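Long-range contacts in pumilio homolog 23 (Arabidopsis thaliana, PDB 5WZJ), which binds RNA sequence-specifically, recognising an 18S rRNA sequence through pumilio repeats, and probably regulates translation and stability of target mRNAs: residues A[233-238]-A[289-295]; A[472-476]-A[507-512]; A[44-48]-A[70-75]. Numbering follows the deposited sequence.

Contact 1: residues A[233-238]-A[289-295]; sequences LQTALR and LVEVILE. With nucleotides of chain B.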
loop_
_atom_site.group_PDB
_atom_site.type_symbol
_atom_site.label_atom_id
_atom_site.label_comp_id
_atom_site.label_asym_id
_atom_site.label_seq_id
_atom_site.Cartn_x
_atom_site.Cartn_y
_atom_site.Cartn_z
ATOM N N LEU A 233 7.152 4.072 15.143
ATOM C CA LEU A 233 8.188 3.066 14.924
ATOM C C LEU A 233 8.032 2.372 13.570
ATOM O O LEU A 233 9.036 1.992 12.957
ATOM C CB LEU A 233 8.173 2.040 16.056
ATOM C CG LEU A 233 8.592 2.572 17.438
ATOM C CD1 LEU A 233 8.492 1.475 18.479
ATOM C CD2 LEU A 233 9.989 3.113 17.403
ATOM N N GLN A 234 6.795 2.200 13.092
ATOM C CA GLN A 234 6.582 1.666 11.746
ATOM C C GLN A 234 7.223 2.556 10.697
ATOM O O GLN A 234 7.934 2.073 9.807
ATOM C CB GLN A 234 5.091 1.534 11.446
ATOM C CG GLN A 234 4.380 0.439 12.247
ATOM C CD GLN A 234 2.877 0.586 12.134
ATOM O OE1 GLN A 234 2.337 0.725 11.028
ATOM N NE2 GLN A 234 2.194 0.615 13.272
ATOM N N THR A 235 6.959 3.862 10.771
ATOM C CA THR A 235 7.562 4.791 9.820
ATOM C C THR A 235 9.086 4.706 9.874
ATOM O O THR A 235 9.754 4.581 8.838
ATOM C CB THR A 235 7.062 6.211 10.101
ATOM O OG1 THR A 235 5.658 6.256 9.844
ATOM C CG2 THR A 235 7.764 7.240 9.226
ATOM N N ALA A 236 9.654 4.707 11.079
ATOM C CA ALA A 236 11.109 4.620 11.189
ATOM C C ALA A 236 11.643 3.349 10.528
ATOM O O ALA A 236 12.640 3.392 9.795
ATOM C CB ALA A 236 11.536 4.682 12.656
ATOM N N LEU A 237 10.986 2.208 10.752
ATOM C CA LEU A 237 11.512 0.972 10.178
ATOM C C LEU A 237 11.457 1.006 8.651
ATOM O O LEU A 237 12.411 0.585 7.981
ATOM C CB LEU A 237 10.746 -0.231 10.719
ATOM C CG LEU A 237 11.005 -0.608 12.176
ATOM C CD1 LEU A 237 9.876 -1.498 12.695
ATOM C CD2 LEU A 237 12.349 -1.329 12.310
ATOM N N ARG A 238 10.354 1.511 8.085
ATOM C CA ARG A 238 10.243 1.625 6.630
ATOM C C ARG A 238 11.348 2.496 6.052
ATOM O O ARG A 238 11.893 2.191 4.983
ATOM C CB ARG A 238 8.880 2.199 6.233
ATOM C CG ARG A 238 7.701 1.270 6.471
ATOM C CD ARG A 238 6.419 1.856 5.896
ATOM N NE ARG A 238 5.279 1.713 6.802
ATOM C CZ ARG A 238 4.393 0.721 6.748
ATOM N NH1 ARG A 238 4.515 -0.240 5.824
ATOM N NH2 ARG A 238 3.390 0.688 7.629
ATOM N N LEU A 289 2.970 -3.186 13.867
ATOM C CA LEU A 289 4.418 -2.998 13.980
ATOM C C LEU A 289 5.178 -4.228 13.480
ATOM O O LEU A 289 6.178 -4.104 12.763
ATOM C CB LEU A 289 4.804 -2.700 15.434
ATOM C CG LEU A 289 6.290 -2.421 15.736
ATOM C CD1 LEU A 289 6.864 -1.374 14.781
ATOM C CD2 LEU A 289 6.446 -1.931 17.168
ATOM N N VAL A 290 4.742 -5.426 13.880
ATOM C CA VAL A 290 5.487 -6.622 13.493
ATOM C C VAL A 290 5.373 -6.883 11.983
ATOM O O VAL A 290 6.307 -7.417 11.371
ATOM C CB VAL A 290 5.029 -7.834 14.324
ATOM C CG1 VAL A 290 5.803 -9.094 13.913
ATOM C CG2 VAL A 290 5.234 -7.559 15.822
ATOM N N GLU A 291 4.247 -6.512 11.359
ATOM C CA GLU A 291 4.163 -6.554 9.897
ATOM C C GLU A 291 5.340 -5.825 9.272
ATOM O O GLU A 291 5.977 -6.328 8.342
ATOM C CB GLU A 291 2.866 -5.914 9.395
ATOM C CG GLU A 291 1.581 -6.688 9.638
ATOM C CD GLU A 291 0.410 -5.947 9.021
ATOM O OE1 GLU A 291 -0.465 -5.454 9.765
ATOM O OE2 GLU A 291 0.414 -5.799 7.781
ATOM N N VAL A 292 5.646 -4.635 9.781
ATOM C CA VAL A 292 6.712 -3.839 9.186
ATOM C C VAL A 292 8.074 -4.442 9.507
ATOM O O VAL A 292 8.958 -4.500 8.645
ATOM C CB VAL A 292 6.606 -2.373 9.642
ATOM C CG1 VAL A 292 7.777 -1.573 9.081
ATOM C CG2 VAL A 292 5.285 -1.771 9.146
ATOM N N ILE A 293 8.261 -4.919 10.742
ATOM C CA ILE A 293 9.500 -5.610 11.097
ATOM C C ILE A 293 9.792 -6.735 10.108
ATOM O O ILE A 293 10.918 -6.875 9.604
ATOM C CB ILE A 293 9.427 -6.140 12.539
ATOM C CG1 ILE A 293 9.516 -4.975 13.531
ATOM C CG2 ILE A 293 10.549 -7.129 12.792
ATOM C CD1 ILE A 293 9.227 -5.387 14.957
ATOM N N LEU A 294 8.780 -7.556 9.815
ATOM C CA LEU A 294 8.995 -8.693 8.920
ATOM C C LEU A 294 9.281 -8.240 7.495
ATOM O O LEU A 294 10.055 -8.895 6.788
ATOM C CB LEU A 294 7.786 -9.631 8.958
ATOM C CG LEU A 294 7.622 -10.390 10.283
ATOM C CD1 LEU A 294 6.333 -11.206 10.325
ATOM C CD2 LEU A 294 8.826 -11.295 10.469
ATOM N N GLU A 295 8.690 -7.117 7.070
ATOM C CA GLU A 295 8.939 -6.598 5.729
ATOM C C GLU A 295 10.365 -6.098 5.557
ATOM O O GLU A 295 10.918 -6.185 4.458
ATOM C CB GLU A 295 7.971 -5.463 5.402
ATOM C CG GLU A 295 6.599 -5.972 5.055
ATOM C CD GLU A 295 5.542 -4.902 5.127
ATOM O OE1 GLU A 295 5.869 -3.708 4.886
ATOM O OE2 GLU A 295 4.386 -5.278 5.434
ATOM P P A B 8 -10.438 -1.386 12.707
ATOM O OP1 A B 8 -11.264 -0.741 13.756
ATOM O OP2 A B 8 -10.852 -1.316 11.293
ATOM O "O5'" A B 8 -8.963 -0.808 12.754
ATOM C "C5'" A B 8 -8.674 0.475 12.250
ATOM C "C4'" A B 8 -8.002 1.278 13.321
ATOM O "O4'" A B 8 -6.680 0.734 13.579
ATOM C "C3'" A B 8 -7.777 2.747 13.000
ATOM O "O3'" A B 8 -8.927 3.516 13.344
ATOM C "C2'" A B 8 -6.577 3.087 13.856
ATOM O "O2'" A B 8 -7.038 3.279 15.188
ATOM C "C1'" A B 8 -5.772 1.776 13.804
ATOM N N9 A B 8 -4.749 1.707 12.732
ATOM C C8 A B 8 -4.876 1.773 11.358
ATOM N N7 A B 8 -3.734 1.634 10.711
ATOM C C5 A B 8 -2.794 1.435 11.708
ATOM C C6 A B 8 -1.401 1.205 11.702
ATOM N N6 A B 8 -0.624 1.144 10.615
ATOM N N1 A B 8 -0.795 1.046 12.903
ATOM C C2 A B 8 -1.515 1.102 14.031
ATOM N N3 A B 8 -2.820 1.314 14.161
ATOM C C4 A B 8 -3.409 1.460 12.951
ATOM P P G B 7 -12.342 -5.083 9.284
ATOM O OP1 G B 7 -13.635 -5.066 10.005
ATOM O OP2 G B 7 -11.988 -4.140 8.199
ATOM O "O5'" G B 7 -11.175 -4.856 10.348
ATOM C "C5'" G B 7 -11.198 -5.514 11.600
ATOM C "C4'" G B 7 -9.949 -5.218 12.394
ATOM O "O4'" G B 7 -8.827 -5.986 11.885
ATOM C "C3'" G B 7 -9.452 -3.786 12.338
ATOM O "O3'" G B 7 -10.210 -2.914 13.155
ATOM C "C2'" G B 7 -7.996 -3.938 12.765
ATOM O "O2'" G B 7 -7.908 -4.094 14.171
ATOM C "C1'" G B 7 -7.626 -5.275 12.105
ATOM N N9 G B 7 -6.956 -5.052 10.816
ATOM C C8 G B 7 -7.536 -4.682 9.624
ATOM N N7 G B 7 -6.661 -4.518 8.676
ATOM C C5 G B 7 -5.435 -4.778 9.273
ATOM C C6 G B 7 -4.120 -4.757 8.738
ATOM O O6 G B 7 -3.781 -4.492 7.585
ATOM N N1 G B 7 -3.154 -5.095 9.679
ATOM C C2 G B 7 -3.433 -5.396 10.988
ATOM N N2 G B 7 -2.378 -5.686 11.762
ATOM N N3 G B 7 -4.656 -5.415 11.502
ATOM C C4 G B 7 -5.600 -5.100 10.598
#
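Two RNA-reading helices of consecutive pumilio repeats, the fourth and fifth, lie side by side, each presenting one polar side chain to a base. Their segments run almost parallel, 8° apart with axes 9.2 Å apart, and CA of Gln-234 lies 5.6 Å from CA of Leu-289. Leu-237 packs against three residues of the facing helix: its CB touches Val-292 CG1 at 3.6 Å, and its CD1 meets Ile-293 CG1 at 3.6 Å and Leu-289 CD1 at 3.7 Å. Val-292 CG2 also covers one face of the Arg-238 guanidinium, 3.5 Å from NH2, while Arg-238 NH1 makes a long salt bridge to Glu-295 OE1 at 3.8 Å. Gln-234 reads the adenine of A8 of chain B with both amide atoms, NE2 to N1 and N6 to OE1, each at 3.0 Å; NE2 is also hydrogen-bonded to Ser-230. Glu-291 OE1 accepts N1 (2.7 Å) and N2 (2.8 Å) of G7 of chain B, while Arg-181 pairs with its OE2. Apolar packing behind base-reading residues marks the PUF superhelix.

Contact 2: residues A[472-476]-A[507-512]; sequences IEAFL and FTVEKC. With nucleotides of chain B.
Residues 472-476 and 507-512 are both helical and belong to the base-reading helices of pumilio repeats 7 and 8. Their axes come within 10.1 Å and cross at 17°, with N-to-C directions nearly parallel; the register sets CA of Glu-473 6.4 Å from CA of Thr-508. Glu-473, with chi1 m and chi2 t, points across the interface. Its OE1 accepts N1 of G2 of chain B at 2.8 Å and forms a salt bridge with Lys-511 NZ at 3.1 Å; its OE2 accepts N2 of the same guanine at 2.8 Å and the hydroxyl OG1 of Thr-508 (chi1 m) at 2.8 Å. Lys-511, chi1 m and extended beyond, also donates from NZ to O6 of G2 of chain B at 3.3 Å. Phe-507, chi1 m and chi2 89°, inserts its ring between G2 of chain B over one face and G1 of chain B over the other. One turn on, Glu-510 OE1 accepts N1 (2.9 Å) and N2 (3.1 Å) of G1 of chain B, while its OE2 is hydrogen-bonded to the hydroxyl of Tyr-543. Behind this polar edge, Leu-476 CD1 packs 3.9 Å from Cys-512 SG. Each Glu-473 oxygen thus has one donor from the guanine and one from repeat 8, so the carboxylate joins recognition of G2 to the seam between the repeats, and with Lys-511 it engages N1, N2 and O6, the pattern that distinguishes guanine from adenine.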
loop_
_atom_site.group_PDB
_atom_site.type_symbol
_atom_site.label_atom_id
_atom_site.label_comp_id
_atom_site.label_asym_id
_atom_site.label_seq_id
_atom_site.Cartn_x
_atom_site.Cartn_y
_atom_site.Cartn_z
ATOM N N ILE A 472 -9.496 -12.300 -16.098
ATOM C CA ILE A 472 -9.461 -12.617 -17.527
ATOM C C ILE A 472 -8.136 -12.186 -18.155
ATOM O O ILE A 472 -7.524 -12.936 -18.929
ATOM C CB ILE A 472 -10.672 -11.976 -18.234
ATOM C CG1 ILE A 472 -11.954 -12.700 -17.800
ATOM C CG2 ILE A 472 -10.509 -12.024 -19.767
ATOM C CD1 ILE A 472 -13.206 -12.070 -18.354
ATOM N N GLU A 473 -7.647 -10.991 -17.802
ATOM C CA GLU A 473 -6.412 -10.494 -18.400
ATOM C C GLU A 473 -5.215 -11.317 -17.956
ATOM O O GLU A 473 -4.292 -11.552 -18.743
ATOM C CB GLU A 473 -6.214 -9.011 -18.059
ATOM C CG GLU A 473 -7.177 -8.092 -18.815
ATOM C CD GLU A 473 -7.219 -6.679 -18.253
ATOM O OE1 GLU A 473 -6.247 -6.257 -17.584
ATOM O OE2 GLU A 473 -8.237 -5.998 -18.474
ATOM N N ALA A 474 -5.209 -11.766 -16.700
ATOM C CA ALA A 474 -4.127 -12.632 -16.250
ATOM C C ALA A 474 -4.148 -13.964 -17.000
ATOM O O ALA A 474 -3.091 -14.494 -17.367
ATOM C CB ALA A 474 -4.225 -12.854 -14.736
ATOM N N PHE A 475 -5.341 -14.523 -17.229
ATOM C CA PHE A 475 -5.447 -15.731 -18.048
ATOM C C PHE A 475 -4.936 -15.494 -19.467
ATOM O O PHE A 475 -4.206 -16.323 -20.017
ATOM C CB PHE A 475 -6.896 -16.218 -18.083
ATOM C CG PHE A 475 -7.180 -17.218 -19.180
ATOM C CD1 PHE A 475 -6.717 -18.519 -19.088
ATOM C CD2 PHE A 475 -7.959 -16.863 -20.275
ATOM C CE1 PHE A 475 -6.997 -19.450 -20.089
ATOM C CE2 PHE A 475 -8.251 -17.787 -21.279
ATOM C CZ PHE A 475 -7.750 -19.078 -21.188
ATOM N N LEU A 476 -5.322 -14.376 -20.082
ATOM C CA LEU A 476 -4.851 -14.070 -21.433
ATOM C C LEU A 476 -3.331 -13.947 -21.498
ATOM O O LEU A 476 -2.726 -14.259 -22.536
ATOM C CB LEU A 476 -5.520 -12.788 -21.935
ATOM C CG LEU A 476 -7.025 -12.950 -22.208
ATOM C CD1 LEU A 476 -7.587 -11.674 -22.792
ATOM C CD2 LEU A 476 -7.274 -14.111 -23.172
ATOM N N PHE A 507 -9.506 -1.947 -21.073
ATOM C CA PHE A 507 -8.236 -2.669 -21.075
ATOM C C PHE A 507 -8.431 -4.099 -21.549
ATOM O O PHE A 507 -7.574 -4.652 -22.244
ATOM C CB PHE A 507 -7.609 -2.686 -19.678
ATOM C CG PHE A 507 -7.119 -1.342 -19.193
ATOM C CD1 PHE A 507 -7.966 -0.487 -18.493
ATOM C CD2 PHE A 507 -5.802 -0.959 -19.395
ATOM C CE1 PHE A 507 -7.511 0.732 -18.031
ATOM C CE2 PHE A 507 -5.342 0.256 -18.936
ATOM C CZ PHE A 507 -6.197 1.103 -18.252
ATOM N N THR A 508 -9.543 -4.721 -21.154
ATOM C CA THR A 508 -9.807 -6.094 -21.564
ATOM C C THR A 508 -10.024 -6.186 -23.072
ATOM O O THR A 508 -9.549 -7.132 -23.713
ATOM C CB THR A 508 -11.010 -6.642 -20.794
ATOM O OG1 THR A 508 -10.809 -6.442 -19.385
ATOM C CG2 THR A 508 -11.198 -8.131 -21.076
ATOM N N VAL A 509 -10.722 -5.209 -23.662
ATOM C CA VAL A 509 -10.878 -5.184 -25.118
ATOM C C VAL A 509 -9.513 -5.150 -25.796
ATOM O O VAL A 509 -9.246 -5.901 -26.742
ATOM C CB VAL A 509 -11.745 -3.986 -25.547
ATOM C CG1 VAL A 509 -11.783 -3.882 -27.069
ATOM C CG2 VAL A 509 -13.151 -4.119 -24.981
ATOM N N GLU A 510 -8.633 -4.275 -25.311
ATOM C CA GLU A 510 -7.273 -4.166 -25.830
ATOM C C GLU A 510 -6.540 -5.496 -25.785
ATOM O O GLU A 510 -5.831 -5.859 -26.729
ATOM C CB GLU A 510 -6.485 -3.173 -24.990
ATOM C CG GLU A 510 -6.333 -1.797 -25.510
ATOM C CD GLU A 510 -5.646 -0.943 -24.476
ATOM O OE1 GLU A 510 -6.338 -0.483 -23.533
ATOM O OE2 GLU A 510 -4.407 -0.794 -24.574
ATOM N N LYS A 511 -6.612 -6.184 -24.647
ATOM C CA LYS A 511 -5.812 -7.388 -24.481
ATOM C C LYS A 511 -6.423 -8.569 -25.224
ATOM O O LYS A 511 -5.688 -9.436 -25.704
ATOM C CB LYS A 511 -5.620 -7.666 -22.987
ATOM C CG LYS A 511 -4.961 -6.462 -22.309
ATOM C CD LYS A 511 -4.496 -6.715 -20.899
ATOM C CE LYS A 511 -3.895 -5.436 -20.301
ATOM N NZ LYS A 511 -3.496 -5.602 -18.875
ATOM N N CYS A 512 -7.749 -8.604 -25.354
ATOM C CA CYS A 512 -8.363 -9.556 -26.276
ATOM C C CYS A 512 -7.905 -9.295 -27.699
ATOM O O CYS A 512 -7.476 -10.217 -28.407
ATOM C CB CYS A 512 -9.887 -9.475 -26.199
ATOM S SG CYS A 512 -10.598 -10.163 -24.691
ATOM P P G B 2 -6.623 5.348 -13.852
ATOM O OP1 G B 2 -6.884 6.161 -12.637
ATOM O OP2 G B 2 -5.230 5.078 -14.284
ATOM O "O5'" G B 2 -7.342 3.948 -13.602
ATOM C "C5'" G B 2 -8.757 3.832 -13.659
ATOM C "C4'" G B 2 -9.192 2.405 -13.427
ATOM O "O4'" G B 2 -8.754 1.562 -14.515
ATOM C "C3'" G B 2 -8.631 1.741 -12.180
ATOM O "O3'" G B 2 -9.431 2.067 -11.055
ATOM C "C2'" G B 2 -8.651 0.245 -12.523
ATOM O "O2'" G B 2 -9.877 -0.349 -12.116
ATOM C "C1'" G B 2 -8.585 0.245 -14.061
ATOM N N9 G B 2 -7.346 -0.322 -14.629
ATOM C C8 G B 2 -6.053 0.162 -14.669
ATOM N N7 G B 2 -5.223 -0.646 -15.291
ATOM C C5 G B 2 -6.023 -1.721 -15.684
ATOM C C6 G B 2 -5.717 -2.917 -16.392
ATOM O O6 G B 2 -4.628 -3.290 -16.831
ATOM N N1 G B 2 -6.840 -3.725 -16.565
ATOM C C2 G B 2 -8.100 -3.433 -16.113
ATOM N N2 G B 2 -9.059 -4.325 -16.376
ATOM N N3 G B 2 -8.407 -2.321 -15.459
ATOM C C4 G B 2 -7.327 -1.527 -15.284
ATOM O "O5'" G B 1 -4.786 7.857 -17.024
ATOM C "C5'" G B 1 -6.109 8.357 -16.883
ATOM C "C4'" G B 1 -7.142 7.287 -17.145
ATOM O "O4'" G B 1 -7.128 6.925 -18.552
ATOM C "C3'" G B 1 -6.943 5.964 -16.409
ATOM O "O3'" G B 1 -7.445 5.998 -15.077
ATOM C "C2'" G B 1 -7.672 4.969 -17.308
ATOM O "O2'" G B 1 -9.071 5.008 -17.070
ATOM C "C1'" G B 1 -7.403 5.549 -18.703
ATOM N N9 G B 1 -6.250 4.901 -19.361
ATOM C C8 G B 1 -4.915 5.224 -19.228
ATOM N N7 G B 1 -4.121 4.459 -19.931
ATOM C C5 G B 1 -4.986 3.571 -20.566
ATOM C C6 G B 1 -4.708 2.502 -21.462
ATOM O O6 G B 1 -3.605 2.122 -21.882
ATOM N N1 G B 1 -5.880 1.855 -21.867
ATOM C C2 G B 1 -7.154 2.187 -21.465
ATOM N N2 G B 1 -8.150 1.434 -21.966
ATOM N N3 G B 1 -7.426 3.185 -20.628
ATOM C C4 G B 1 -6.304 3.828 -20.224
#

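Contact 3: residues A[44-48]-A[70-75]; sequences CGNAL and TLLEGC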
loop_
_atom_site.group_PDB
_atom_site.type_symbol
_atom_site.label_atom_id
_atom_site.label_comp_id
_atom_site.label_asym_id
_atom_site.label_seq_id
_atom_site.Cartn_x
_atom_site.Cartn_y
_atom_site.Cartn_z
ATOM N N CYS A 44 5.730 37.310 4.631
ATOM C CA CYS A 44 5.690 36.111 5.465
ATOM C C CYS A 44 6.838 36.103 6.466
ATOM O O CYS A 44 6.639 35.816 7.649
ATOM C CB CYS A 44 5.721 34.857 4.589
ATOM S SG CYS A 44 4.193 34.464 3.700
ATOM N N GLY A 45 8.039 36.475 6.022
ATOM C CA GLY A 45 9.183 36.488 6.924
ATOM C C GLY A 45 9.090 37.568 7.985
ATOM O O GLY A 45 9.408 37.327 9.156
ATOM N N ASN A 46 8.660 38.771 7.601
ATOM C CA ASN A 46 8.457 39.820 8.599
ATOM C C ASN A 46 7.435 39.392 9.643
ATOM O O ASN A 46 7.611 39.643 10.842
ATOM C CB ASN A 46 8.006 41.114 7.927
ATOM C CG ASN A 46 9.071 41.704 7.025
ATOM O OD1 ASN A 46 10.244 41.328 7.101
ATOM N ND2 ASN A 46 8.669 42.642 6.172
ATOM N N ALA A 47 6.350 38.750 9.205
ATOM C CA ALA A 47 5.311 38.370 10.151
ATOM C C ALA A 47 5.810 37.307 11.120
ATOM O O ALA A 47 5.439 37.326 12.298
ATOM C CB ALA A 47 4.064 37.903 9.400
ATOM N N LEU A 48 6.667 36.392 10.656
ATOM C CA LEU A 48 7.237 35.406 11.566
ATOM C C LEU A 48 7.986 36.077 12.713
ATOM O O LEU A 48 7.953 35.584 13.850
ATOM C CB LEU A 48 8.155 34.450 10.805
ATOM C CG LEU A 48 7.443 33.430 9.915
ATOM C CD1 LEU A 48 8.449 32.569 9.150
ATOM C CD2 LEU A 48 6.511 32.553 10.749
ATOM N N THR A 70 0.333 29.369 6.959
ATOM C CA THR A 70 0.513 30.104 5.715
ATOM C C THR A 70 1.852 30.828 5.699
ATOM O O THR A 70 2.573 30.780 4.698
ATOM C CB THR A 70 -0.638 31.100 5.531
ATOM O OG1 THR A 70 -1.884 30.391 5.559
ATOM C CG2 THR A 70 -0.502 31.845 4.199
ATOM N N LEU A 71 2.210 31.487 6.807
ATOM C CA LEU A 71 3.490 32.197 6.868
ATOM C C LEU A 71 4.676 31.242 6.703
ATOM O O LEU A 71 5.647 31.550 6.000
ATOM C CB LEU A 71 3.599 32.947 8.191
ATOM C CG LEU A 71 2.461 33.938 8.469
ATOM C CD1 LEU A 71 2.671 34.586 9.807
ATOM C CD2 LEU A 71 2.385 34.989 7.367
ATOM N N LEU A 72 4.620 30.081 7.352
ATOM C CA LEU A 72 5.763 29.174 7.313
ATOM C C LEU A 72 5.952 28.573 5.929
ATOM O O LEU A 72 7.090 28.355 5.500
ATOM C CB LEU A 72 5.591 28.069 8.357
ATOM C CG LEU A 72 5.749 28.535 9.805
ATOM C CD1 LEU A 72 5.272 27.469 10.788
ATOM C CD2 LEU A 72 7.200 28.890 10.078
ATOM N N GLU A 73 4.861 28.313 5.212
ATOM C CA GLU A 73 4.964 27.759 3.869
ATOM C C GLU A 73 5.207 28.827 2.808
ATOM O O GLU A 73 5.505 28.480 1.660
ATOM C CB GLU A 73 3.702 26.944 3.535
ATOM C CG GLU A 73 3.568 25.595 4.338
ATOM C CD GLU A 73 2.117 25.059 4.429
ATOM O OE1 GLU A 73 1.887 24.005 5.087
ATOM O OE2 GLU A 73 1.197 25.702 3.854
ATOM N N GLY A 74 5.114 30.110 3.156
ATOM C CA GLY A 74 5.305 31.164 2.177
ATOM C C GLY A 74 6.623 31.902 2.321
ATOM O O GLY A 74 7.011 32.671 1.436
ATOM N N CYS A 75 7.323 31.678 3.431
ATOM C CA CYS A 75 8.529 32.432 3.730
ATOM C C CYS A 75 9.735 31.765 3.074
ATOM O O CYS A 75 9.643 30.681 2.491
ATOM C CB CYS A 75 8.729 32.547 5.240
ATOM S SG CYS A 75 9.247 30.971 6.035
#
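Leu-48 overlaps Leu-71, Leu-72 and Cys-75, its CD2 3.9 Å from Leu-71 CB and 3.8 Å from Leu-72 CD2, while CD1 touches Cys-75 SG at 3.6 Å. One turn earlier, Cys-44 points at residues 70-75: its CB lies 3.6 Å from the carbonyl O of Leu-71 and 3.8 Å from Cys-75 CB, and its SG is 3.8 Å from Gly-74 C. A CB on Gly-74 would fall about 2.7 Å from that sulfur, a clash, so the bare glycine lets Cys-44 approach the backbone. Leu-71 in turn reaches Ala-47, CD1 to CB at 3.6 Å. No hydrogen bond crosses the interface, whose cohesion is apolar. The segments cross at -129° with axes 8.7 Å apart, and CA of Cys-44 comes within 4.7 Å of CA of Leu-71. The contact joins helix 37-49 to the first pumilio repeat: Phe-30 of helix 17-31 packs on Cys-44 and Thr-70, Tyr-22 on Ala-47 and Ile-26 on Leu-71, and Leu-80 and Phe-83 of helix 77-87 against Leu-72.

The three contacts follow one another along the chain in the order 3, 1, 2 and do not touch. Contact 1 lies about 36 Å, centre to centre, from each of the others, whereas contacts 2 and 3 are about 53 Å apart on opposite sides of the chain's centre, consistent with the curved superhelix. Contacts 1 and 2 repeat one theme, near-parallel neighbouring helices reading adjacent nucleotides: A8 and G7 of chain B in contact 1, G2 and G1 in contact 2. Protein N-to-C order thus runs against the RNA's 5'-to-3' order. Contact 3, with strongly crossed helices, stays about 8 Å from the RNA at its nearest atom and pairs no base.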